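Local coordinates for protein enzyme subtilase SubTY from Bacillus sp. TY145 (Bacillus sp., PDB 5FFN) that probably hydrolyses peptide bonds in proteins as a calcium-binding serine endopeptidase of the subtilase family, at residues Tyr15-Gln18 against Ser19-Lys22; Ser111-Ser114 against Asp115-Ala118; Ile121-Val124 against Ala125-Ser129; Thr269-Ser272 against His273-Arg277. All coordinates share one frame; numbering follows the deposited sequence.

Contact 1: residues Tyr15-Gln18 against Ser19-Lys22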
ATOM      1  N   TYR A  15       5.791  -8.755  13.971  1.00 15.16           N
ATOM      2  CA  TYR A  15       6.709  -9.756  14.523  1.00 16.42           C
ATOM      3  C   TYR A  15       6.131 -10.422  15.766  1.00 16.23           C
ATOM      4  O   TYR A  15       6.576 -11.512  16.166  1.00 18.15           O
ATOM      5  CB  TYR A  15       8.111  -9.150  14.776  1.00 15.50           C
ATOM      6  CG  TYR A  15       9.031  -9.318  13.574  1.00 16.95           C
ATOM      7  CD1 TYR A  15       8.895  -8.503  12.425  1.00 15.15           C
ATOM      8  CD2 TYR A  15      10.017 -10.294  13.557  1.00 16.63           C
ATOM      9  CE1 TYR A  15       9.712  -8.679  11.324  1.00 15.88           C
ATOM     10  CE2 TYR A  15      10.840 -10.466  12.471  1.00 17.82           C
ATOM     11  CZ  TYR A  15      10.684  -9.674  11.337  1.00 16.87           C
ATOM     12  OH  TYR A  15      11.520  -9.910  10.274  1.00 15.12           O
ATOM     13  N   ASN A  16       5.133  -9.778  16.360  1.00 17.11           N
ATOM     14  CA  ASN A  16       4.468 -10.251  17.584  1.00 17.54           C
ATOM     15  C   ASN A  16       5.533 -10.364  18.696  1.00 18.61           C
ATOM     16  O   ASN A  16       5.623 -11.358  19.413  1.00 18.32           O
ATOM     17  CB  ASN A  16       3.718 -11.570  17.326  1.00 16.89           C
ATOM     18  CG  ASN A  16       2.537 -11.784  18.266  1.00 18.31           C
ATOM     19  OD1 ASN A  16       2.425 -11.155  19.317  1.00 20.32           O
ATOM     20  ND2 ASN A  16       1.647 -12.695  17.885  1.00 16.37           N
ATOM     21  N   ASP A  17       6.355  -9.322  18.791  1.00 18.82           N
ATOM     22  CA  ASP A  17       7.452  -9.288  19.763  1.00 19.55           C
ATOM     23  C   ASP A  17       7.846  -7.856  20.087  1.00 19.62           C
ATOM     24  O   ASP A  17       8.525  -7.218  19.314  1.00 20.92           O
ATOM     25  CB  ASP A  17       8.634 -10.052  19.224  1.00 19.41           C
ATOM     26  CG  ASP A  17       9.724 -10.280  20.287  1.00 20.52           C
ATOM     27  OD1 ASP A  17       9.673  -9.663  21.356  1.00 25.11           O
ATOM     28  OD2 ASP A  17      10.620 -11.079  20.009  1.00 21.39           O
ATOM     29  N   GLN A  18       7.405  -7.372  21.235  1.00 20.63           N
ATOM     30  CA  GLN A  18       7.598  -5.978  21.608  1.00 21.87           C
ATOM     31  C   GLN A  18       9.038  -5.702  22.004  1.00 22.29           C
ATOM     32  O   GLN A  18       9.464  -4.551  22.084  1.00 23.41           O
ATOM     33  CB  GLN A  18       6.629  -5.597  22.717  1.00 22.34           C
ATOM     34  CG  GLN A  18       5.185  -5.595  22.280  1.00 24.52           C
ATOM     35  CD  GLN A  18       4.978  -4.721  21.056  1.00 28.13           C
ATOM     36  OE1 GLN A  18       4.534  -5.195  20.005  1.00 29.34           O
ATOM     37  NE2 GLN A  18       5.347  -3.452  21.173  1.00 27.14           N
ATOM     38  N   SER A  19       9.815  -6.758  22.138  1.00 23.27           N
ATOM     39  CA  SER A  19      11.192  -6.629  22.579  1.00 23.86           C
ATOM     40  C   SER A  19      12.211  -6.529  21.432  1.00 24.22           C
ATOM     41  O   SER A  19      13.366  -6.170  21.682  1.00 25.00           O
ATOM     42  CB  SER A  19      11.534  -7.805  23.473  1.00 23.74           C
ATOM     43  OG  SER A  19      11.940  -8.937  22.715  1.00 25.25           O
ATOM     44  N   ILE A  20      11.832  -6.826  20.184  1.00 23.65           N
ATOM     45  CA  ILE A  20      12.840  -6.812  19.108  1.00 23.78           C
ATOM     46  C   ILE A  20      13.486  -5.434  18.889  1.00 23.19           C
ATOM     47  O   ILE A  20      12.829  -4.395  18.996  1.00 23.69           O
ATOM     48  CB  ILE A  20      12.286  -7.272  17.735  1.00 24.20           C
ATOM     49  CG1 ILE A  20      11.044  -6.472  17.340  1.00 23.22           C
ATOM     50  CG2 ILE A  20      12.019  -8.784  17.702  1.00 26.23           C
ATOM     51  CD1 ILE A  20      10.820  -6.517  15.836  1.00 24.80           C
ATOM     52  N   THR A  21      14.751  -5.460  18.526  1.00 23.88           N
ATOM     53  CA  THR A  21      15.518  -4.259  18.190  1.00 24.46           C
ATOM     54  C   THR A  21      16.072  -4.365  16.766  1.00 23.56           C
ATOM     55  O   THR A  21      16.704  -3.426  16.259  1.00 23.96           O
ATOM     56  CB  THR A  21      16.711  -4.098  19.166  1.00 24.49           C
ATOM     57  OG1 THR A  21      17.524  -5.268  19.103  1.00 27.02           O
ATOM     58  CG2 THR A  21      16.223  -3.945  20.577  1.00 26.76           C
ATOM     59  N   LYS A  22      15.863  -5.520  16.132  1.00 23.16           N
ATOM     60  CA  LYS A  22      16.190  -5.700  14.730  1.00 23.29           C
ATOM     61  C   LYS A  22      15.365  -6.819  14.105  1.00 22.42           C
ATOM     62  O   LYS A  22      14.740  -7.630  14.799  1.00 23.52           O
ATOM     63  CB  LYS A  22      17.684  -5.970  14.513  1.00 23.79           C
ATOM     64  CG  LYS A  22      18.219  -7.254  15.082  1.00 26.73           C
ATOM     65  CD  LYS A  22      19.627  -7.580  14.492  1.00 28.56           C
ATOM     66  CE  LYS A  22      19.554  -8.182  13.098  0.10 27.78           C
ATOM     67  NZ  LYS A  22      20.872  -8.734  12.666  0.10 27.79           N
TER
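Asp17 and Ser19 meet through one carboxylate oxygen. Asp17 OD1 accepts two bonds, from Ser19 OG at 2.7 Å and from Ser19 N at 3.0 Å. Both donors come to the same face of the carboxylate. The hydroxyl arrives on the syn side, somewhat out of the plane, while the amide stands well above it. With chi1 at -169°, CG of Asp17 lies opposite the backbone N and beside the carbonyl carbon, which brings the carboxylate round to Ser19. An alanine here would probably leave the Ser19 amide and hydroxyl without this shared acceptor and the turn freer to open. The tight part lies around Ile20. Its CG2 is 3.5 Å from Asp17 OD2, and its CG1 is 3.3 Å from Asp17 O. Its CD1 reaches Tyr15 CB at 3.9 Å, beside the root of the ring. Tyr15 is buried, with OH bonded to Val94 O, and Ile20 also rests on Ile11 and Lys12 of helix 9-15. The loose side is the Gln18 chain, which bends off so that just CB stays near Ser19 N. Ser19 is solvent-exposed too, though bonded. Helix 9-15 ends in a Schellman motif at Asn16, followed by an Asx turn set on a type I beta turn, which a weak Ile20 N to Asp17 O bond of 3.4 Å spans.

Contact 2: residues Ser111-Ser114 against Asp115-Ala118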
ATOM      1  N   SER A 111       0.844  11.436  -7.750  1.00 16.79           N
ATOM      2  CA  SER A 111      -0.177  11.007  -8.717  1.00 16.87           C
ATOM      3  C   SER A 111       0.458  10.593 -10.036  1.00 15.62           C
ATOM      4  O   SER A 111       1.589  10.974 -10.353  1.00 15.03           O
ATOM      5  CB  SER A 111      -1.255  12.079  -8.897  1.00 17.81           C
ATOM      6  OG  SER A 111      -0.747  13.174  -9.596  1.00 19.70           O
ATOM      7  N   GLY A 112      -0.266   9.797 -10.811  1.00 15.00           N
ATOM      8  CA  GLY A 112       0.286   9.225 -12.018  1.00 14.21           C
ATOM      9  C   GLY A 112      -0.775   8.707 -12.954  1.00 13.64           C
ATOM     10  O   GLY A 112      -1.980   8.832 -12.702  1.00 12.20           O
ATOM     11  N   TYR A 113      -0.271   8.157 -14.045  1.00 13.32           N
ATOM     12  CA  TYR A 113      -1.053   7.719 -15.178  1.00 14.29           C
ATOM     13  C   TYR A 113      -1.224   6.230 -15.212  1.00 13.46           C
ATOM     14  O   TYR A 113      -0.246   5.494 -15.090  1.00 13.49           O
ATOM     15  CB  TYR A 113      -0.392   8.154 -16.467  1.00 14.48           C
ATOM     16  CG  TYR A 113      -0.419   9.637 -16.656  1.00 15.65           C
ATOM     17  CD1 TYR A 113      -1.502  10.252 -17.261  1.00 18.27           C
ATOM     18  CD2 TYR A 113       0.646  10.425 -16.248  1.00 16.03           C
ATOM     19  CE1 TYR A 113      -1.519  11.654 -17.442  1.00 18.28           C
ATOM     20  CE2 TYR A 113       0.653  11.806 -16.425  1.00 18.25           C
ATOM     21  CZ  TYR A 113      -0.440  12.417 -17.019  1.00 18.32           C
ATOM     22  OH  TYR A 113      -0.466  13.796 -17.194  1.00 18.77           O
ATOM     23  N   SER A 114      -2.476   5.799 -15.338  1.00 13.29           N
ATOM     24  CA  SER A 114      -2.838   4.410 -15.544  1.00 13.46           C
ATOM     25  C   SER A 114      -1.866   3.648 -16.447  1.00 13.48           C
ATOM     26  O   SER A 114      -1.413   2.572 -16.088  1.00 13.27           O
ATOM     27  CB  SER A 114      -4.227   4.385 -16.210  1.00 14.90           C
ATOM     28  OG  SER A 114      -4.633   3.088 -16.629  1.00 14.21           O
ATOM     29  N   ASP A 115      -1.578   4.203 -17.635  1.00 13.59           N
ATOM     30  CA  ASP A 115      -0.700   3.490 -18.596  1.00 14.21           C
ATOM     31  C   ASP A 115       0.670   3.179 -18.065  1.00 12.99           C
ATOM     32  O   ASP A 115       1.226   2.152 -18.442  1.00 12.45           O
ATOM     33  CB  ASP A 115      -0.647   4.046 -20.028  0.50 15.90           C
ATOM     34  CG  ASP A 115      -0.419   5.517 -20.104  0.50 18.91           C
ATOM     35  OD1 ASP A 115       0.358   6.061 -19.311  0.50 23.95           O
ATOM     36  OD2 ASP A 115      -1.032   6.135 -21.008  0.50 26.67           O
ATOM     37  N   ASP A 116       1.228   4.095 -17.277  1.00 12.79           N
ATOM     38  CA  ASP A 116       2.577   3.940 -16.725  1.00 13.12           C
ATOM     39  C   ASP A 116       2.548   2.807 -15.671  1.00 12.61           C
ATOM     40  O   ASP A 116       3.447   1.961 -15.626  1.00 13.28           O
ATOM     41  CB  ASP A 116       3.080   5.248 -16.073  1.00 13.94           C
ATOM     42  CG  ASP A 116       3.193   6.428 -17.042  1.00 13.64           C
ATOM     43  OD1 ASP A 116       3.194   6.213 -18.257  1.00 13.97           O
ATOM     44  OD2 ASP A 116       3.270   7.568 -16.542  1.00 13.64           O
ATOM     45  N   ILE A 117       1.534   2.816 -14.810  1.00 12.93           N
ATOM     46  CA  ILE A 117       1.375   1.760 -13.832  1.00 12.54           C
ATOM     47  C   ILE A 117       1.211   0.402 -14.505  1.00 12.13           C
ATOM     48  O   ILE A 117       1.867  -0.581 -14.122  1.00 12.13           O
ATOM     49  CB  ILE A 117       0.232   2.067 -12.845  1.00 13.08           C
ATOM     50  CG1 ILE A 117       0.595   3.307 -11.983  1.00 16.35           C
ATOM     51  CG2 ILE A 117      -0.066   0.827 -11.956  1.00 13.68           C
ATOM     52  CD1 ILE A 117      -0.471   4.255 -11.730  1.00 19.80           C
ATOM     53  N   ALA A 118       0.321   0.321 -15.489  1.00 11.04           N
ATOM     54  CA  ALA A 118       0.106  -0.933 -16.193  1.00 11.71           C
ATOM     55  C   ALA A 118       1.381  -1.426 -16.870  1.00 10.93           C
ATOM     56  O   ALA A 118       1.734  -2.613 -16.780  1.00 10.96           O
ATOM     57  CB  ALA A 118      -1.054  -0.802 -17.186  1.00 11.38           C
TER
HETATM   58  O   HOH W   1       2.663   8.232 -14.063  1.00 11.87           O
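Tyr113 and Asp116 lie side by side and point the same way. In each, CG sits opposite the carbonyl carbon and beside the backbone N, with chi1 at -68° in Tyr113 and -62° in Asp116. The ring and the carboxylate are steeply inclined to each other. Asp116 OD2 comes to 3.7 Å from Tyr113 CB and lies obliquely beside the ring. A water joins the two residues. It accepts from Tyr113 N at 2.9 Å and donates to Asp116 OD2 at 2.6 Å. This is the start of helix 114-131, with Tyr113 at the N-cap position. A carboxylate so close to a helix N-terminus would probably be favoured as the charged form. Tyr113 O accepts a nearly straight bond from Ile117 N at 3.2 Å and a weak one from Asp116 N. Ile117 CD1 folds back to 3.6 Å from the same Tyr113 O. Ser114 O accepts from Ala118 N at 2.9 Å, and Ala118 CB lies close by. Ser114 turns OG to the far side from its backbone N, and OG bonds to Asp147 OD2. Ser111 and Gly112 pair with a strand of a neighbouring subunit, and Ile117 packs on an apolar side chain of that subunit.

Contact 3: residues Ile121-Val124 against Ala125-Ser129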
ATOM      1  N   ILE A 121       3.768  -2.853 -14.160  1.00 10.65           N
ATOM      2  CA  ILE A 121       3.321  -4.201 -13.688  1.00 11.25           C
ATOM      3  C   ILE A 121       3.713  -5.317 -14.663  1.00 11.50           C
ATOM      4  O   ILE A 121       4.298  -6.325 -14.294  1.00 11.93           O
ATOM      5  CB  ILE A 121       1.795  -4.224 -13.457  1.00 11.21           C
ATOM      6  CG1 ILE A 121       1.413  -3.220 -12.376  1.00 10.71           C
ATOM      7  CG2 ILE A 121       1.320  -5.627 -13.056  1.00 12.70           C
ATOM      8  CD1 ILE A 121      -0.091  -2.905 -12.346  1.00  9.74           C
ATOM      9  N   ARG A 122       3.392  -5.104 -15.936  1.00 11.86           N
ATOM     10  CA  ARG A 122       3.774  -6.036 -16.992  1.00 13.34           C
ATOM     11  C   ARG A 122       5.281  -6.231 -17.086  1.00 13.78           C
ATOM     12  O   ARG A 122       5.735  -7.366 -17.261  1.00 13.35           O
ATOM     13  CB  ARG A 122       3.218  -5.581 -18.331  1.00 14.10           C
ATOM     14  CG  ARG A 122       1.723  -5.627 -18.344  1.00 14.82           C
ATOM     15  CD  ARG A 122       1.140  -5.148 -19.654  1.00 18.14           C
ATOM     16  NE  ARG A 122      -0.241  -5.582 -19.775  1.00 21.56           N
ATOM     17  CZ  ARG A 122      -0.638  -6.754 -20.277  1.00 21.88           C
ATOM     18  NH1 ARG A 122       0.219  -7.617 -20.760  1.00 21.43           N
ATOM     19  NH2 ARG A 122      -1.928  -7.026 -20.318  1.00 26.58           N
ATOM     20  N   HIS A 123       6.026  -5.142 -16.919  1.00 12.91           N
ATOM     21  CA  HIS A 123       7.478  -5.193 -16.947  1.00 14.12           C
ATOM     22  C   HIS A 123       8.037  -6.031 -15.774  1.00 14.52           C
ATOM     23  O   HIS A 123       8.894  -6.867 -15.970  1.00 14.09           O
ATOM     24  CB  HIS A 123       8.052  -3.789 -16.993  1.00 14.00           C
ATOM     25  CG  HIS A 123       9.540  -3.755 -17.158  1.00 17.94           C
ATOM     26  ND1 HIS A 123      10.162  -3.955 -18.371  1.00 24.86           N
ATOM     27  CD2 HIS A 123      10.528  -3.569 -16.256  1.00 21.59           C
ATOM     28  CE1 HIS A 123      11.476  -3.911 -18.205  1.00 24.54           C
ATOM     29  NE2 HIS A 123      11.729  -3.666 -16.933  1.00 21.71           N
ATOM     30  N   VAL A 124       7.507  -5.845 -14.570  1.00 13.39           N
ATOM     31  CA  VAL A 124       7.876  -6.713 -13.449  1.00 13.49           C
ATOM     32  C   VAL A 124       7.726  -8.190 -13.836  1.00 12.32           C
ATOM     33  O   VAL A 124       8.645  -8.977 -13.618  1.00 12.75           O
ATOM     34  CB  VAL A 124       7.034  -6.429 -12.161  1.00 13.60           C
ATOM     35  CG1 VAL A 124       7.340  -7.477 -11.056  1.00 12.51           C
ATOM     36  CG2 VAL A 124       7.264  -5.034 -11.639  1.00 13.94           C
ATOM     37  N   ALA A 125       6.566  -8.549 -14.373  1.00 12.93           N
ATOM     38  CA  ALA A 125       6.238  -9.932 -14.749  1.00 12.79           C
ATOM     39  C   ALA A 125       7.229 -10.468 -15.785  1.00 13.51           C
ATOM     40  O   ALA A 125       7.749 -11.580 -15.642  1.00 12.72           O
ATOM     41  CB  ALA A 125       4.831 -10.024 -15.266  1.00 13.15           C
ATOM     42  N   ASP A 126       7.553  -9.619 -16.764  1.00 14.26           N
ATOM     43  CA  ASP A 126       8.512  -9.991 -17.808  1.00 15.78           C
ATOM     44  C   ASP A 126       9.904 -10.183 -17.226  1.00 16.17           C
ATOM     45  O   ASP A 126      10.575 -11.160 -17.552  1.00 16.61           O
ATOM     46  CB  ASP A 126       8.506  -8.955 -18.917  1.00 15.89           C
ATOM     47  CG  ASP A 126       7.259  -9.030 -19.787  1.00 15.73           C
ATOM     48  OD1 ASP A 126       6.537 -10.032 -19.779  1.00 17.98           O
ATOM     49  OD2 ASP A 126       6.986  -8.069 -20.516  1.00 17.79           O
ATOM     50  N   GLU A 127      10.307  -9.289 -16.331  1.00 16.34           N
ATOM     51  CA  GLU A 127      11.599  -9.393 -15.652  1.00 16.40           C
ATOM     52  C   GLU A 127      11.650 -10.646 -14.787  1.00 17.59           C
ATOM     53  O   GLU A 127      12.678 -11.342 -14.745  1.00 17.02           O
ATOM     54  CB  GLU A 127      11.885  -8.162 -14.801  1.00 16.48           C
ATOM     55  CG  GLU A 127      12.177  -6.916 -15.614  1.00 18.33           C
ATOM     56  CD  GLU A 127      13.527  -6.987 -16.306  1.00 23.10           C
ATOM     57  OE1 GLU A 127      14.558  -7.073 -15.630  1.00 22.00           O
ATOM     58  OE2 GLU A 127      13.520  -6.996 -17.537  1.00 25.06           O
ATOM     59  N   ALA A 128      10.548 -10.920 -14.090  1.00 16.59           N
ATOM     60  CA  ALA A 128      10.451 -12.115 -13.243  1.00 17.38           C
ATOM     61  C   ALA A 128      10.593 -13.401 -14.046  1.00 17.41           C
ATOM     62  O   ALA A 128      11.361 -14.302 -13.676  1.00 18.28           O
ATOM     63  CB  ALA A 128       9.107 -12.103 -12.411  1.00 17.73           C
ATOM     64  N   SER A 129       9.872 -13.489 -15.152  1.00 17.81           N
ATOM     65  CA  SER A 129       9.960 -14.666 -15.981  1.00 19.32           C
ATOM     66  C   SER A 129      11.357 -14.808 -16.574  1.00 18.72           C
ATOM     67  O   SER A 129      11.875 -15.920 -16.651  1.00 19.95           O
ATOM     68  CB  SER A 129       8.926 -14.628 -17.093  1.00 19.58           C
ATOM     69  OG  SER A 129       8.882 -13.365 -17.726  1.00 27.51           O
TER
HETATM   70  O   HOH W   2       8.498  -5.381 -20.373  1.00 39.69           O
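His123 O accepts from Glu127 N at 2.8 Å, one of four successive i to i+4 bonds that run from Ile121-Val124 to Ala125-Ala128 in regular helix. One turn apart, the side chains of His123 and Glu127 lie alongside each other. Glu127 CG sits over one face of the imidazole in a CH-pi contact, 3.9 Å from the ring centroid. Its nearest ring atom is His123 NE2, at 3.5 Å. The Glu127 chain bends at chi2 (-71°), which carries the carboxylate out past the NE2-CE1 side of the ring, its plane only 12° from that of the imidazole. OE2 then forms a salt bridge with Arg130, and OE1 bonds to Gln51 NE2. An alanine in place of Glu127 would probably uncover this face of His123 and leave Arg130 without this salt bridge and Gln51 without its bond to OE1. The ring is fixed at both nitrogens. His123 NE2 bonds to Lys53 NZ. His123 ND1 meets a water at 3.0 Å, and that water donates to Asp126 OD2 at 3.1 Å. Val124 packs on Trp101 and Tyr103 of strand 99-104, which Glu127 also touches, and on Val135 and Ile137 of strand 134-142. Ile121 and Ala125 face helix 148-159, so helix 114-131 lies against the central sheet with that helix beside it.

Contact 4: residues Thr269-Ser272 against His273-Arg277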
ATOM      1  N   THR A 269      11.497 -21.421  -0.165  1.00 18.81           N
ATOM      2  CA  THR A 269      11.633 -21.076  -1.563  1.00 19.27           C
ATOM      3  C   THR A 269      10.997 -22.115  -2.476  1.00 18.87           C
ATOM      4  O   THR A 269      10.920 -21.882  -3.650  1.00 19.50           O
ATOM      5  CB  THR A 269      13.118 -20.874  -1.936  1.00 20.66           C
ATOM      6  OG1 THR A 269      13.810 -22.085  -1.623  1.00 21.07           O
ATOM      7  CG2 THR A 269      13.705 -19.718  -1.131  1.00 21.61           C
ATOM      8  N   SER A 270      10.462 -23.230  -1.950  1.00 19.39           N
ATOM      9  CA  SER A 270       9.732 -24.177  -2.807  1.00 19.18           C
ATOM     10  C   SER A 270       8.304 -23.713  -3.098  1.00 17.37           C
ATOM     11  O   SER A 270       7.635 -24.245  -3.983  1.00 19.46           O
ATOM     12  CB  SER A 270       9.699 -25.566  -2.177  0.50 19.38           C
ATOM     13  OG  SER A 270       9.190 -25.528  -0.851  0.50 19.28           O
ATOM     14  N   LEU A 271       7.837 -22.698  -2.388  1.00 15.78           N
ATOM     15  CA  LEU A 271       6.482 -22.161  -2.616  1.00 13.71           C
ATOM     16  C   LEU A 271       6.358 -21.380  -3.940  1.00 12.55           C
ATOM     17  O   LEU A 271       7.282 -20.637  -4.353  1.00 11.85           O
ATOM     18  CB  LEU A 271       6.076 -21.194  -1.505  1.00 14.97           C
ATOM     19  CG  LEU A 271       6.058 -21.622  -0.053  1.00 15.11           C
ATOM     20  CD1 LEU A 271       5.690 -20.384   0.851  1.00 16.99           C
ATOM     21  CD2 LEU A 271       5.100 -22.780   0.143  1.00 19.47           C
ATOM     22  N   SER A 272       5.185 -21.511  -4.537  1.00 12.41           N
ATOM     23  CA  SER A 272       4.739 -20.638  -5.594  1.00 11.81           C
ATOM     24  C   SER A 272       4.080 -19.405  -4.960  1.00 11.59           C
ATOM     25  O   SER A 272       3.738 -19.378  -3.742  1.00  9.55           O
ATOM     26  CB  SER A 272       3.721 -21.359  -6.497  1.00 12.48           C
ATOM     27  OG  SER A 272       2.505 -21.663  -5.784  1.00 11.22           O
ATOM     28  N   HIS A 273       3.863 -18.403  -5.808  1.00 10.96           N
ATOM     29  CA  HIS A 273       3.201 -17.183  -5.360  1.00 11.74           C
ATOM     30  C   HIS A 273       1.801 -17.449  -4.773  1.00 11.38           C
ATOM     31  O   HIS A 273       1.380 -16.781  -3.792  1.00 10.43           O
ATOM     32  CB  HIS A 273       3.186 -16.158  -6.493  1.00 12.80           C
ATOM     33  CG  HIS A 273       2.149 -16.399  -7.538  1.00 12.25           C
ATOM     34  ND1 HIS A 273       2.000 -17.606  -8.172  1.00 11.44           N
ATOM     35  CD2 HIS A 273       1.244 -15.560  -8.102  1.00 14.42           C
ATOM     36  CE1 HIS A 273       0.981 -17.520  -9.017  1.00 13.52           C
ATOM     37  NE2 HIS A 273       0.531 -16.277  -9.018  1.00 11.91           N
ATOM     38  N   SER A 274       1.042 -18.359  -5.384  1.00 10.87           N
ATOM     39  CA  SER A 274      -0.318 -18.630  -4.882  1.00 10.42           C
ATOM     40  C   SER A 274      -0.309 -19.460  -3.603  1.00 11.41           C
ATOM     41  O   SER A 274      -1.162 -19.272  -2.736  1.00  9.69           O
ATOM     42  CB  SER A 274      -1.203 -19.274  -5.943  1.00 12.45           C
ATOM     43  OG  SER A 274      -0.736 -20.573  -6.272  1.00 11.84           O
ATOM     44  N   GLN A 275       0.663 -20.358  -3.454  1.00 10.78           N
ATOM     45  CA  GLN A 275       0.839 -21.017  -2.143  1.00 10.81           C
ATOM     46  C   GLN A 275       1.220 -19.991  -1.040  1.00 10.84           C
ATOM     47  O   GLN A 275       0.698 -20.055   0.069  1.00  9.82           O
ATOM     48  CB  GLN A 275       1.926 -22.096  -2.193  1.00 11.14           C
ATOM     49  CG  GLN A 275       1.598 -23.377  -2.981  1.00 11.56           C
ATOM     50  CD  GLN A 275       2.823 -24.289  -3.002  1.00 13.20           C
ATOM     51  OE1 GLN A 275       3.862 -23.912  -3.551  1.00 14.22           O
ATOM     52  NE2 GLN A 275       2.726 -25.473  -2.359  1.00 11.92           N
ATOM     53  N   LEU A 276       2.077 -19.033  -1.412  1.00  9.84           N
ATOM     54  CA  LEU A 276       2.480 -17.937  -0.510  1.00 10.29           C
ATOM     55  C   LEU A 276       1.226 -17.127  -0.115  1.00 10.97           C
ATOM     56  O   LEU A 276       1.009 -16.818   1.063  1.00 10.44           O
ATOM     57  CB  LEU A 276       3.556 -17.069  -1.177  1.00 10.12           C
ATOM     58  CG  LEU A 276       3.957 -15.805  -0.419  1.00  8.98           C
ATOM     59  CD1 LEU A 276       4.509 -16.157   0.930  1.00  8.64           C
ATOM     60  CD2 LEU A 276       4.945 -15.027  -1.242  1.00 10.94           C
ATOM     61  N   ARG A 277       0.404 -16.793  -1.098  1.00  9.14           N
ATOM     62  CA  ARG A 277      -0.821 -16.042  -0.858  1.00 11.25           C
ATOM     63  C   ARG A 277      -1.750 -16.808   0.074  1.00 11.39           C
ATOM     64  O   ARG A 277      -2.372 -16.225   0.970  1.00 11.37           O
ATOM     65  CB  ARG A 277      -1.554 -15.793  -2.174  1.00 10.55           C
ATOM     66  CG  ARG A 277      -2.814 -14.995  -2.013  1.00 12.41           C
ATOM     67  CD  ARG A 277      -3.412 -14.620  -3.311  1.00 11.86           C
ATOM     68  NE  ARG A 277      -4.601 -13.784  -3.146  1.00 12.76           N
ATOM     69  CZ  ARG A 277      -5.394 -13.415  -4.148  1.00 13.83           C
ATOM     70  NH1 ARG A 277      -5.178 -13.834  -5.383  1.00 14.23           N
ATOM     71  NH2 ARG A 277      -6.416 -12.616  -3.916  1.00 13.15           N
TER
HETATM   72  O   HOH W   3       5.345 -24.717  -5.683  1.00 17.64           O
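Gln275 OE1 folds back to the N-cap, where Ser272 and a water grip it. Ser272 N bonds to it at 2.9 Å, in the carbonyl plane and on a lone pair. The water donates to OE1 at 2.7 Å and also to Ser270 O, which ties in the preceding loop. Ser272 OG adds a weak bond at 3.4 Å. The same hydroxyl oxygen accepts from Gln275 N at 3.2 Å, nearly straight at 165°. Ser272 holds OG between its backbone N and carbonyl carbon (chi1 66°), where it can meet the backbone N of Gln275. The Gln275 chain runs extended beyond CG, which takes the side-chain amide back to Ser272 N. Behind this exchange, Leu271 CD2 lies 4.0 Å from Gln275 CB. Leu271 CD1 is a loose 4.4 Å from Leu276 CD1. Leu276 is buried against Ala261, Ile264 and Trp265 of helix 250-267. Its amide bonds to Ser272 O at 2.9 Å, the first i to i+4 backbone bond of the helix. Side chain and backbone of Ser272 and Gln275 thus satisfy each other in a capping box, with Leu271 and Leu276 placed as in a hydrophobic staple, at the N-terminus of helix 273-286.

Overall arrangement
The contacts follow one another along the chain, and three of the four lie at helix ends. Contact 1 follows helix 9-15, near the start of the chain. Contacts 2 and 3 share helix 114-131, contact 2 at its N-terminal start, contact 3 mostly in its second half, with centres 16 Å apart. Contact 4 opens helix 273-286, late in the chain; its centre is 17 Å from that of contact 3. Contact 1 is on the opposite side of the chain's centre from contacts 2 and 3, 37 and 34 Å away between centres. All are local contacts, within a helix or at its end, outside the mainly parallel sheet of the subtilase fold. Contact 2 also borders the neighbouring subunit.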